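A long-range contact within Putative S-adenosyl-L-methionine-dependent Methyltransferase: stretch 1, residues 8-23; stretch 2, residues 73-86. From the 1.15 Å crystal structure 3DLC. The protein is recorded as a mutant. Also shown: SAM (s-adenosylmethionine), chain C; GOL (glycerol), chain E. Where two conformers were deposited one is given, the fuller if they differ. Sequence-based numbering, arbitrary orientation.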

ATOM      1  N   LYS A   8       6.694  15.651  -5.791  1.00  7.80           N
ATOM      2  CA  LYS A   8       6.211  14.569  -4.965  1.00  7.69           C
ATOM      3  C   LYS A   8       7.273  13.520  -4.693  1.00  7.66           C
ATOM      4  O   LYS A   8       8.045  13.127  -5.565  1.00  8.71           O
ATOM      5  CB  LYS A   8       5.004  13.869  -5.572  1.00  8.86           C
ATOM      6  CG  LYS A   8       3.763  14.727  -5.676  1.00 11.03           C
ATOM      7  CD  LYS A   8       2.492  13.895  -5.907  1.00 13.56           C
ATOM      8  CE  LYS A   8       2.502  13.093  -7.174  1.00 13.98           C
ATOM      9  NZ  LYS A   8       2.520  13.899  -8.441  1.00 17.04           N
ATOM     10  N   PHE A   9       7.292  13.101  -3.442  1.00  7.70           N
ATOM     11  CA  PHE A   9       8.105  11.980  -2.961  1.00  7.42           C
ATOM     12  C   PHE A   9       9.591  12.261  -2.862  1.00  7.87           C
ATOM     13  O   PHE A   9      10.424  11.354  -2.764  1.00  9.21           O
ATOM     14  CB  PHE A   9       7.821  10.672  -3.739  1.00  9.35           C
ATOM     15  CG  PHE A   9       6.360  10.490  -4.090  1.00  8.92           C
ATOM     16  CD1 PHE A   9       5.395  10.545  -3.105  1.00  9.86           C
ATOM     17  CD2 PHE A   9       5.976  10.232  -5.384  1.00 10.18           C
ATOM     18  CE1 PHE A   9       4.046  10.379  -3.403  1.00  9.67           C
ATOM     19  CE2 PHE A   9       4.615  10.053  -5.707  1.00 11.24           C
ATOM     20  CZ  PHE A   9       3.679  10.130  -4.719  1.00 10.77           C
ATOM     21  N   ASP A  10       9.907  13.547  -2.874  1.00  7.13           N
ATOM     22  CA  ASP A  10      11.294  14.009  -2.698  1.00  7.67           C
ATOM     23  C   ASP A  10      11.658  14.063  -1.219  1.00  7.69           C
ATOM     24  O   ASP A  10      10.929  13.575  -0.374  1.00  7.72           O
ATOM     25  CB  ASP A  10      11.541  15.331  -3.431  1.00  8.06           C
ATOM     26  CG  ASP A  10      10.756  16.518  -2.881  1.00  6.85           C
ATOM     27  OD1 ASP A  10      10.000  16.361  -1.896  1.00  7.29           O
ATOM     28  OD2 ASP A  10      10.948  17.636  -3.442  1.00  7.83           O
ATOM     29  N   LYS A  11      12.814  14.622  -0.892  1.00  8.67           N
ATOM     30  CA  LYS A  11      13.237  14.612   0.497  1.00  9.26           C
ATOM     31  C   LYS A  11      12.260  15.341   1.411  1.00  8.69           C
ATOM     32  O   LYS A  11      11.879  14.842   2.471  1.00  8.94           O
ATOM     33  CB  LYS A  11      14.625  15.207   0.625  1.00 11.99           C
ATOM     34  CG  LYS A  11      15.183  15.110   2.022  1.00 16.97           C
ATOM     35  CD  LYS A  11      16.631  15.550   2.162  1.00 22.29           C
ATOM     36  CE  LYS A  11      17.103  15.230   3.593  1.00 27.25           C
ATOM     37  NZ  LYS A  11      18.518  15.592   3.856  1.00 32.98           N
ATOM     38  N   LYS A  12      11.836  16.527   1.000  1.00  8.37           N
ATOM     39  CA  LYS A  12      10.876  17.266   1.798  1.00  8.68           C
ATOM     40  C   LYS A  12       9.531  16.562   1.905  1.00  7.99           C
ATOM     41  O   LYS A  12       8.897  16.548   2.970  1.00  8.73           O
ATOM     42  CB  LYS A  12      10.719  18.636   1.188  1.00  9.97           C
ATOM     43  CG  LYS A  12      11.905  19.549   1.387  1.00 14.76           C
ATOM     44  CD  LYS A  12      11.806  20.839   0.671  1.00 18.41           C
ATOM     45  CE  LYS A  12      12.961  21.726   1.093  1.00 20.58           C
ATOM     46  NZ  LYS A  12      12.835  23.031   0.499  1.00 22.46           N
ATOM     47  N   GLY A  13       9.078  15.976   0.807  1.00  7.91           N
ATOM     48  CA  GLY A  13       7.816  15.270   0.824  1.00  7.46           C
ATOM     49  C   GLY A  13       7.860  14.027   1.685  1.00  7.46           C
ATOM     50  O   GLY A  13       6.890  13.689   2.366  1.00  8.40           O
ATOM     51  N   ALA A  14       8.997  13.339   1.661  1.00  7.42           N
ATOM     52  CA  ALA A  14       9.185  12.140   2.483  1.00  7.56           C
ATOM     53  C   ALA A  14       9.094  12.516   3.962  1.00  7.04           C
ATOM     54  O   ALA A  14       8.503  11.804   4.775  1.00  7.99           O
ATOM     55  CB  ALA A  14      10.542  11.487   2.171  1.00  9.11           C
ATOM     56  N   LYS A  15       9.707  13.642   4.323  1.00  7.10           N
ATOM     57  CA  LYS A  15       9.640  14.136   5.697  0.53  7.27           C
ATOM     58  C   LYS A  15       8.182  14.414   6.102  1.00  7.21           C
ATOM     59  O   LYS A  15       7.767  14.092   7.211  1.00  8.68           O
ATOM     60  CB  LYS A  15      10.510  15.397   5.832  0.53  8.25           C
ATOM     61  CG  LYS A  15      10.463  16.059   7.211  0.53 10.78           C
ATOM     62  CD  LYS A  15      11.391  17.294   7.270  0.53 16.27           C
ATOM     63  CE  LYS A  15      11.360  18.009   8.626  0.53 20.54           C
ATOM     64  NZ  LYS A  15      10.090  18.723   8.901  0.53 23.85           N
ATOM     65  N   ASN A  16       7.426  15.037   5.220  1.00  7.92           N
ATOM     66  CA  ASN A  16       6.015  15.325   5.534  1.00  8.53           C
ATOM     67  C   ASN A  16       5.211  14.052   5.739  1.00  8.17           C
ATOM     68  O   ASN A  16       4.414  13.960   6.668  1.00  8.82           O
ATOM     69  CB  ASN A  16       5.376  16.127   4.430  1.00  8.79           C
ATOM     70  CG  ASN A  16       5.889  17.522   4.343  1.00 11.44           C
ATOM     71  OD1 ASN A  16       6.573  18.000   5.239  1.00 15.16           O
ATOM     72  ND2 ASN A  16       5.534  18.205   3.283  1.00 11.41           N
HETATM   73  N   MSE A  17       5.416  13.077   4.856  1.00  7.21           N
HETATM   74  CA  MSE A  17       4.723  11.814   4.973  1.00  8.03           C
HETATM   75  C   MSE A  17       5.104  11.110   6.281  1.00  7.68           C
HETATM   76  O   MSE A  17       4.245  10.554   6.983  1.00  8.53           O
HETATM   77  CB  MSE A  17       5.020  10.934   3.781  1.00  7.51           C
HETATM   78  CG  MSE A  17       4.214   9.616   3.729  1.00  8.88           C
HETATM   79 SE   MSE A  17       2.312   9.834   3.429  0.75  8.58          SE
HETATM   80  CE  MSE A  17       1.655   9.207   5.146  1.00 11.14           C
ATOM     81  N   ASP A  18       6.394  11.127   6.606  1.00  6.41           N
ATOM     82  CA  ASP A  18       6.874  10.503   7.821  1.00  7.06           C
ATOM     83  C   ASP A  18       6.225  11.164   9.047  1.00  7.51           C
ATOM     84  O   ASP A  18       5.761  10.496   9.972  1.00  8.29           O
ATOM     85  CB  ASP A  18       8.388  10.647   7.904  1.00  7.74           C
ATOM     86  CG  ASP A  18       8.987   9.908   9.083  1.00  7.94           C
ATOM     87  OD1 ASP A  18       8.646   8.732   9.302  1.00  8.94           O
ATOM     88  OD2 ASP A  18       9.856  10.497   9.769  1.00 11.58           O
ATOM     89  N   GLU A  19       6.213  12.492   9.055  1.00  7.26           N
ATOM     90  CA  GLU A  19       5.636  13.213  10.200  1.00  8.48           C
ATOM     91  C   GLU A  19       4.175  12.889  10.401  1.00  7.65           C
ATOM     92  O   GLU A  19       3.721  12.680  11.520  1.00  9.54           O
ATOM     93  CB  GLU A  19       5.855  14.720  10.026  1.00  9.41           C
ATOM     94  CG  GLU A  19       7.326  15.082  10.242  1.00 13.91           C
ATOM     95  CD  GLU A  19       7.668  16.552  10.029  1.00 22.47           C
ATOM     96  OE1 GLU A  19       6.767  17.343   9.657  1.00 28.94           O
ATOM     97  OE2 GLU A  19       8.877  16.888  10.194  1.00 26.09           O
ATOM     98  N   ILE A  20       3.424  12.829   9.316  1.00  7.61           N
ATOM     99  CA  ILE A  20       1.990  12.503   9.387  1.00  7.85           C
ATOM    100  C   ILE A  20       1.795  11.047   9.822  1.00  6.82           C
ATOM    101  O   ILE A  20       0.950  10.737  10.674  1.00  8.10           O
ATOM    102  CB  ILE A  20       1.288  12.827   8.072  1.00  8.65           C
ATOM    103  CG1 ILE A  20       1.171  14.347   7.926  1.00 10.43           C
ATOM    104  CG2 ILE A  20      -0.110  12.157   8.015  1.00 10.37           C
ATOM    105  CD1 ILE A  20       0.153  15.009   8.877  1.00 14.31           C
ATOM    106  N   SER A  21       2.607  10.147   9.264  1.00  7.24           N
ATOM    107  CA  SER A  21       2.580   8.726   9.571  0.50  7.20           C
ATOM    108  C   SER A  21       2.773   8.459  11.082  1.00  8.01           C
ATOM    109  O   SER A  21       2.242   7.523  11.657  1.00  9.90           O
ATOM    110  CB  SER A  21       3.706   8.049   8.762  0.50  6.57           C
ATOM    111  OG  SER A  21       3.842   6.697   9.110  0.50 10.00           O
ATOM    112  N   LYS A  22       3.619   9.273  11.697  1.00  8.12           N
ATOM    113  CA  LYS A  22       4.010   9.164  13.121  0.52  8.74           C
ATOM    114  C   LYS A  22       3.059   9.869  14.067  1.00  8.20           C
ATOM    115  O   LYS A  22       3.149   9.709  15.286  1.00  9.65           O
ATOM    116  CB  LYS A  22       5.424   9.756  13.343  0.52  8.96           C
ATOM    117  CG  LYS A  22       6.555   8.850  12.792  0.52 10.89           C
ATOM    118  CD  LYS A  22       7.963   9.431  12.857  0.52 14.15           C
ATOM    119  CE  LYS A  22       9.002   8.389  12.381  0.52 14.68           C
ATOM    120  NZ  LYS A  22      10.336   8.989  12.003  0.52 13.50           N
ATOM    121  N   THR A  23       2.173  10.679  13.497  1.00  8.24           N
ATOM    122  CA  THR A  23       1.262  11.493  14.293  1.00  8.54           C
ATOM    123  C   THR A  23      -0.194  11.212  13.936  1.00  8.63           C
ATOM    124  O   THR A  23      -0.792  10.239  14.404  1.00  9.20           O
ATOM    125  CB  THR A  23       1.654  13.005  14.241  1.00 10.21           C
ATOM    126  OG1 THR A  23       1.584  13.517  12.910  1.00  9.41           O
ATOM    127  CG2 THR A  23       3.027  13.255  14.841  1.00 11.24           C
TER
HETATM  128  N   SAM C 220       2.263   3.326   2.288  1.00 11.17           N
HETATM  129  CA  SAM C 220       2.700   4.495   3.094  1.00 10.23           C
HETATM  130  C   SAM C 220       1.644   4.846   4.105  1.00 10.24           C
HETATM  131  O   SAM C 220       0.496   4.428   3.936  1.00 12.13           O
HETATM  132  OXT SAM C 220       1.951   5.583   5.036  1.00  9.97           O
HETATM  133  CB  SAM C 220       3.047   5.664   2.192  1.00 12.38           C
HETATM  134  CG  SAM C 220       1.923   6.220   1.379  1.00 14.87           C
HETATM  135  SD  SAM C 220       2.533   7.588   0.373  1.00 16.84           S
HETATM  136  CE  SAM C 220       0.992   8.459   0.319  1.00 15.58           C
HETATM  137  C5' SAM C 220       2.688   6.854  -1.340  1.00 18.30           C
HETATM  138  C4' SAM C 220       4.004   6.102  -1.702  1.00 13.14           C
HETATM  139  O4' SAM C 220       4.021   5.320  -2.941  1.00 10.62           O
HETATM  140  C3' SAM C 220       5.267   6.999  -1.688  1.00 10.61           C
HETATM  141  O3' SAM C 220       6.141   6.513  -0.715  1.00 12.49           O
HETATM  142  C2' SAM C 220       5.820   6.840  -3.105  1.00  8.59           C
HETATM  143  O2' SAM C 220       7.207   7.024  -3.273  1.00  9.52           O
HETATM  144  C1' SAM C 220       5.325   5.437  -3.495  1.00  8.82           C
HETATM  145  N9  SAM C 220       5.202   5.222  -4.946  1.00  7.85           N
HETATM  146  C8  SAM C 220       4.487   5.996  -5.829  1.00  7.95           C
HETATM  147  N7  SAM C 220       4.524   5.458  -7.072  1.00  7.97           N
HETATM  148  C5  SAM C 220       5.298   4.330  -6.984  1.00  7.51           C
HETATM  149  C6  SAM C 220       5.724   3.390  -7.926  1.00  7.77           C
HETATM  150  N6  SAM C 220       5.469   3.465  -9.245  1.00  9.01           N
HETATM  151  N1  SAM C 220       6.451   2.347  -7.470  1.00  8.16           N
HETATM  152  C2  SAM C 220       6.800   2.239  -6.144  1.00  8.87           C
HETATM  153  N3  SAM C 220       6.462   3.164  -5.201  1.00  8.31           N
HETATM  154  C4  SAM C 220       5.707   4.163  -5.653  1.00  7.60           C
HETATM  155  C1  GOL E 222      10.110   9.209  -8.861  0.75 31.63           C
HETATM  156  O1  GOL E 222      11.054  10.048  -9.475  0.75 33.39           O
HETATM  157  C2  GOL E 222      10.692   8.808  -7.525  0.75 29.01           C
HETATM  158  O2  GOL E 222      11.986   8.323  -7.739  0.75 32.07           O
HETATM  159  C3  GOL E 222      10.686  10.072  -6.693  0.75 30.63           C
HETATM  160  O3  GOL E 222      11.511   9.954  -5.559  0.75 27.81           O
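Stretch 2, residues 73-86: DFSKHMNEIALKNI

Stretch 2 starts at Asp 73 in extended conformation, turns through Phe 74 and Ser 75, and enters a helix at Lys 76 that runs through Ile 86 and beyond. This helix packs on the helix that begins at Lys 11 with the two helices running in broadly the same direction; the axes cross at -42° and approach to 8.5 Å. The two stretches together bury 600 Å², both sides summed. The backbones come nearest close to the two N-termini, where the CA atoms of Lys 11 and His 77 are 5.1 Å apart and those of Ala 14 and Met 78 5.2 Å.

Apolar contacts centre on Ala 14, whose CB points toward stretch 2 and lies 3.6 Å from Ile 81 CD1 and 3.8 Å from the SE atom of Met 78, a selenomethionine. The methyl CE of Met 78 also reaches Met 17 CB at 3.9 Å. Ahead of the helices, Phe 9 CD2 meets Phe 74 CE1 at 3.7 Å, the ring planes inclined at 57°. The His 77 ring lies with one face over the start of the first helix, its CG 3.5 Å from Lys 11 N.

Polar contacts secure both ends. Ser 75 OG donates to Phe 9 O (2.7 Å) and accepts from Met 78 N (3.1 Å), so one hydroxyl both caps its own helix and ties it to stretch 1. At the far end, Asn 85 ND2 donates to Asp 18 OD1 (2.9 Å), while Asn 85 OD1 accepts from Lys 22 NZ (2.8 Å). Lys 22 NZ also forms a salt bridge with Asp 18 OD2 (2.7 Å).

S-adenosylmethionine adjoins stretch 2: its O2' and O3' donate to Asp 73 OD1 (2.7 Å) and OD2 (2.6 Å), respectively.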

ATOM      1  N   ASP A  73       9.622   0.638  -2.513  1.00  7.11           N
ATOM      2  CA  ASP A  73       9.284   2.027  -2.827  1.00  6.22           C
ATOM      3  C   ASP A  73      10.264   2.566  -3.856  1.00  6.55           C
ATOM      4  O   ASP A  73      11.450   2.241  -3.818  1.00  7.28           O
ATOM      5  CB  ASP A  73       9.291   2.877  -1.563  1.00  7.24           C
ATOM      6  CG  ASP A  73       8.469   4.149  -1.724  1.00  7.04           C
ATOM      7  OD1 ASP A  73       8.898   5.068  -2.444  1.00  7.74           O
ATOM      8  OD2 ASP A  73       7.358   4.219  -1.133  1.00  7.78           O
ATOM      9  N   PHE A  74       9.776   3.374  -4.781  1.00  6.76           N
ATOM     10  CA  PHE A  74      10.598   3.929  -5.838  1.00  6.81           C
ATOM     11  C   PHE A  74      11.319   5.197  -5.467  1.00  6.80           C
ATOM     12  O   PHE A  74      12.126   5.676  -6.268  1.00  8.21           O
ATOM     13  CB  PHE A  74       9.823   4.053  -7.187  1.00  7.26           C
ATOM     14  CG  PHE A  74       8.900   5.245  -7.336  1.00  7.03           C
ATOM     15  CD1 PHE A  74       8.440   6.000  -6.268  1.00  7.74           C
ATOM     16  CD2 PHE A  74       8.465   5.563  -8.609  1.00  8.56           C
ATOM     17  CE1 PHE A  74       7.578   7.072  -6.502  1.00  8.30           C
ATOM     18  CE2 PHE A  74       7.610   6.609  -8.832  1.00 10.15           C
ATOM     19  CZ  PHE A  74       7.159   7.375  -7.779  1.00  9.14           C
ATOM     20  N   SER A  75      11.101   5.709  -4.254  1.00  7.40           N
ATOM     21  CA  SER A  75      11.729   6.941  -3.805  1.00  7.37           C
ATOM     22  C   SER A  75      12.863   6.659  -2.843  1.00  7.52           C
ATOM     23  O   SER A  75      12.649   6.139  -1.730  1.00  7.51           O
ATOM     24  CB  SER A  75      10.707   7.861  -3.137  1.00  8.08           C
ATOM     25  OG  SER A  75      11.401   8.884  -2.451  1.00  7.86           O
ATOM     26  N   LYS A  76      14.085   6.979  -3.258  1.00  7.72           N
ATOM     27  CA  LYS A  76      15.265   6.849  -2.407  0.50  7.68           C
ATOM     28  C   LYS A  76      15.052   7.594  -1.099  1.00  7.92           C
ATOM     29  O   LYS A  76      15.507   7.181  -0.056  1.00  8.31           O
ATOM     30  CB  LYS A  76      16.494   7.454  -3.119  0.50  8.60           C
ATOM     31  CG  LYS A  76      17.754   7.449  -2.294  0.50 12.08           C
ATOM     32  CD  LYS A  76      18.179   6.079  -1.974  0.50 16.33           C
ATOM     33  CE  LYS A  76      19.544   6.045  -1.295  0.50 20.58           C
ATOM     34  NZ  LYS A  76      19.977   4.642  -1.066  0.50 23.27           N
ATOM     35  N   HIS A  77      14.397   8.755  -1.159  1.00  8.95           N
ATOM     36  CA  HIS A  77      14.177   9.581   0.038  1.00  9.08           C
ATOM     37  C   HIS A  77      13.244   8.910   1.034  1.00  9.07           C
ATOM     38  O   HIS A  77      13.490   8.938   2.240  1.00  9.81           O
ATOM     39  CB  HIS A  77      13.639  10.936  -0.347  1.00 10.32           C
ATOM     40  CG  HIS A  77      14.485  11.575  -1.352  1.00 12.91           C
ATOM     41  ND1 HIS A  77      15.749  11.999  -1.043  1.00 14.05           N
ATOM     42  CD2 HIS A  77      14.345  11.712  -2.686  1.00 14.52           C
ATOM     43  CE1 HIS A  77      16.332  12.457  -2.139  1.00 17.11           C
ATOM     44  NE2 HIS A  77      15.503  12.278  -3.153  1.00 16.00           N
HETATM   45  N   MSE A  78      12.208   8.266   0.518  1.00  8.90           N
HETATM   46  CA  MSE A  78      11.311   7.490   1.375  1.00  9.49           C
HETATM   47  C   MSE A  78      12.099   6.342   1.993  1.00  8.75           C
HETATM   48  O   MSE A  78      11.954   6.047   3.171  1.00  9.24           O
HETATM   49  CB  MSE A  78      10.154   6.898   0.583  1.00 10.74           C
HETATM   50  CG  MSE A  78       9.103   7.869   0.141  1.00 10.69           C
HETATM   51 SE   MSE A  78       8.194   8.586   1.735  0.75  9.35          SE
HETATM   52  CE  MSE A  78       6.920   9.488   0.730  1.00 15.04           C
ATOM     53  N   ASN A  79      12.915   5.673   1.190  1.00  8.02           N
ATOM     54  CA  ASN A  79      13.627   4.492   1.671  1.00  8.28           C
ATOM     55  C   ASN A  79      14.647   4.817   2.747  1.00  8.77           C
ATOM     56  O   ASN A  79      14.863   4.035   3.673  1.00  9.68           O
ATOM     57  CB  ASN A  79      14.200   3.685   0.510  1.00  8.29           C
ATOM     58  CG  ASN A  79      13.109   3.016  -0.287  1.00  8.37           C
ATOM     59  OD1 ASN A  79      12.055   2.684   0.266  1.00  9.60           O
ATOM     60  ND2 ASN A  79      13.343   2.807  -1.557  1.00  9.01           N
ATOM     61  N   GLU A  80      15.261   5.992   2.641  1.00  9.15           N
ATOM     62  CA  GLU A  80      16.219   6.422   3.671  0.53  9.33           C
ATOM     63  C   GLU A  80      15.499   6.589   5.005  1.00  9.02           C
ATOM     64  O   GLU A  80      15.999   6.171   6.066  1.00 10.17           O
ATOM     65  CB  GLU A  80      16.926   7.720   3.269  0.53 10.77           C
ATOM     66  CG  GLU A  80      17.905   7.556   2.107  0.53 12.41           C
ATOM     67  CD  GLU A  80      18.367   8.872   1.475  0.53 20.98           C
ATOM     68  OE1 GLU A  80      17.882   9.951   1.861  0.53 24.38           O
ATOM     69  OE2 GLU A  80      19.219   8.825   0.568  0.53 27.07           O
ATOM     70  N   ILE A  81      14.325   7.207   4.975  1.00  8.61           N
ATOM     71  CA  ILE A  81      13.548   7.394   6.202  1.00  9.00           C
ATOM     72  C   ILE A  81      13.060   6.029   6.722  1.00  8.58           C
ATOM     73  O   ILE A  81      13.083   5.786   7.908  1.00  8.80           O
ATOM     74  CB  ILE A  81      12.373   8.344   5.991  1.00  9.84           C
ATOM     75  CG1 ILE A  81      12.875   9.744   5.771  1.00 12.57           C
ATOM     76  CG2 ILE A  81      11.407   8.240   7.156  1.00 14.37           C
ATOM     77  CD1 ILE A  81      11.766  10.758   5.494  1.00 15.85           C
ATOM     78  N   ALA A  82      12.576   5.185   5.818  1.00  8.09           N
ATOM     79  CA  ALA A  82      12.036   3.884   6.230  1.00  8.26           C
ATOM     80  C   ALA A  82      13.133   3.068   6.918  1.00  8.09           C
ATOM     81  O   ALA A  82      12.892   2.393   7.909  1.00  9.02           O
ATOM     82  CB  ALA A  82      11.450   3.126   5.033  1.00  9.00           C
ATOM     83  N   LEU A  83      14.347   3.112   6.368  1.00  8.33           N
ATOM     84  CA  LEU A  83      15.448   2.370   6.962  0.52  9.58           C
ATOM     85  C   LEU A  83      15.677   2.795   8.413  1.00  9.47           C
ATOM     86  O   LEU A  83      15.870   1.968   9.311  1.00 10.24           O
ATOM     87  CB  LEU A  83      16.745   2.539   6.141  0.52 11.15           C
ATOM     88  CG  LEU A  83      16.793   1.811   4.791  0.52 10.73           C
ATOM     89  CD1 LEU A  83      17.853   2.367   3.841  0.52 15.40           C
ATOM     90  CD2 LEU A  83      16.998   0.313   4.985  0.52 10.68           C
ATOM     91  N   LYS A  84      15.658   4.100   8.641  1.00  9.39           N
ATOM     92  CA  LYS A  84      15.832   4.646   9.973  1.00 10.85           C
ATOM     93  C   LYS A  84      14.663   4.202  10.854  1.00  9.83           C
ATOM     94  O   LYS A  84      14.856   3.796  11.998  1.00 10.35           O
ATOM     95  CB  LYS A  84      15.907   6.171   9.970  1.00 11.92           C
ATOM     96  CG  LYS A  84      16.057   6.759  11.350  1.00 17.87           C
ATOM     97  CD  LYS A  84      16.056   8.289  11.375  1.00 22.59           C
ATOM     98  CE  LYS A  84      16.347   8.823  12.791  1.00 24.59           C
ATOM     99  NZ  LYS A  84      15.234   8.590  13.784  1.00 24.18           N
ATOM    100  N   ASN A  85      13.429   4.294  10.345  1.00  9.60           N
ATOM    101  CA  ASN A  85      12.270   3.911  11.141  1.00  9.05           C
ATOM    102  C   ASN A  85      12.273   2.441  11.549  1.00  8.21           C
ATOM    103  O   ASN A  85      11.957   2.094  12.701  1.00  9.30           O
ATOM    104  CB  ASN A  85      10.962   4.233  10.399  1.00  8.02           C
ATOM    105  CG  ASN A  85      10.685   5.719  10.313  1.00  9.68           C
ATOM    106  OD1 ASN A  85      11.215   6.496  11.125  1.00 11.50           O
ATOM    107  ND2 ASN A  85       9.847   6.131   9.371  1.00  8.90           N
ATOM    108  N   ILE A  86      12.645   1.570  10.618  1.00  8.79           N
ATOM    109  CA  ILE A  86      12.698   0.145  10.858  0.54  7.79           C
ATOM    110  C   ILE A  86      13.765  -0.179  11.910  1.00  8.39           C
ATOM    111  O   ILE A  86      13.561  -0.987  12.818  1.00  9.86           O
ATOM    112  CB  ILE A  86      12.895  -0.593   9.530  0.54  6.47           C
ATOM    113  CG1 ILE A  86      11.631  -0.458   8.691  0.54  9.65           C
ATOM    114  CG2 ILE A  86      13.135  -2.055   9.769  0.54  8.26           C
ATOM    115  CD1 ILE A  86      11.859  -0.699   7.263  0.54 12.10           C
TER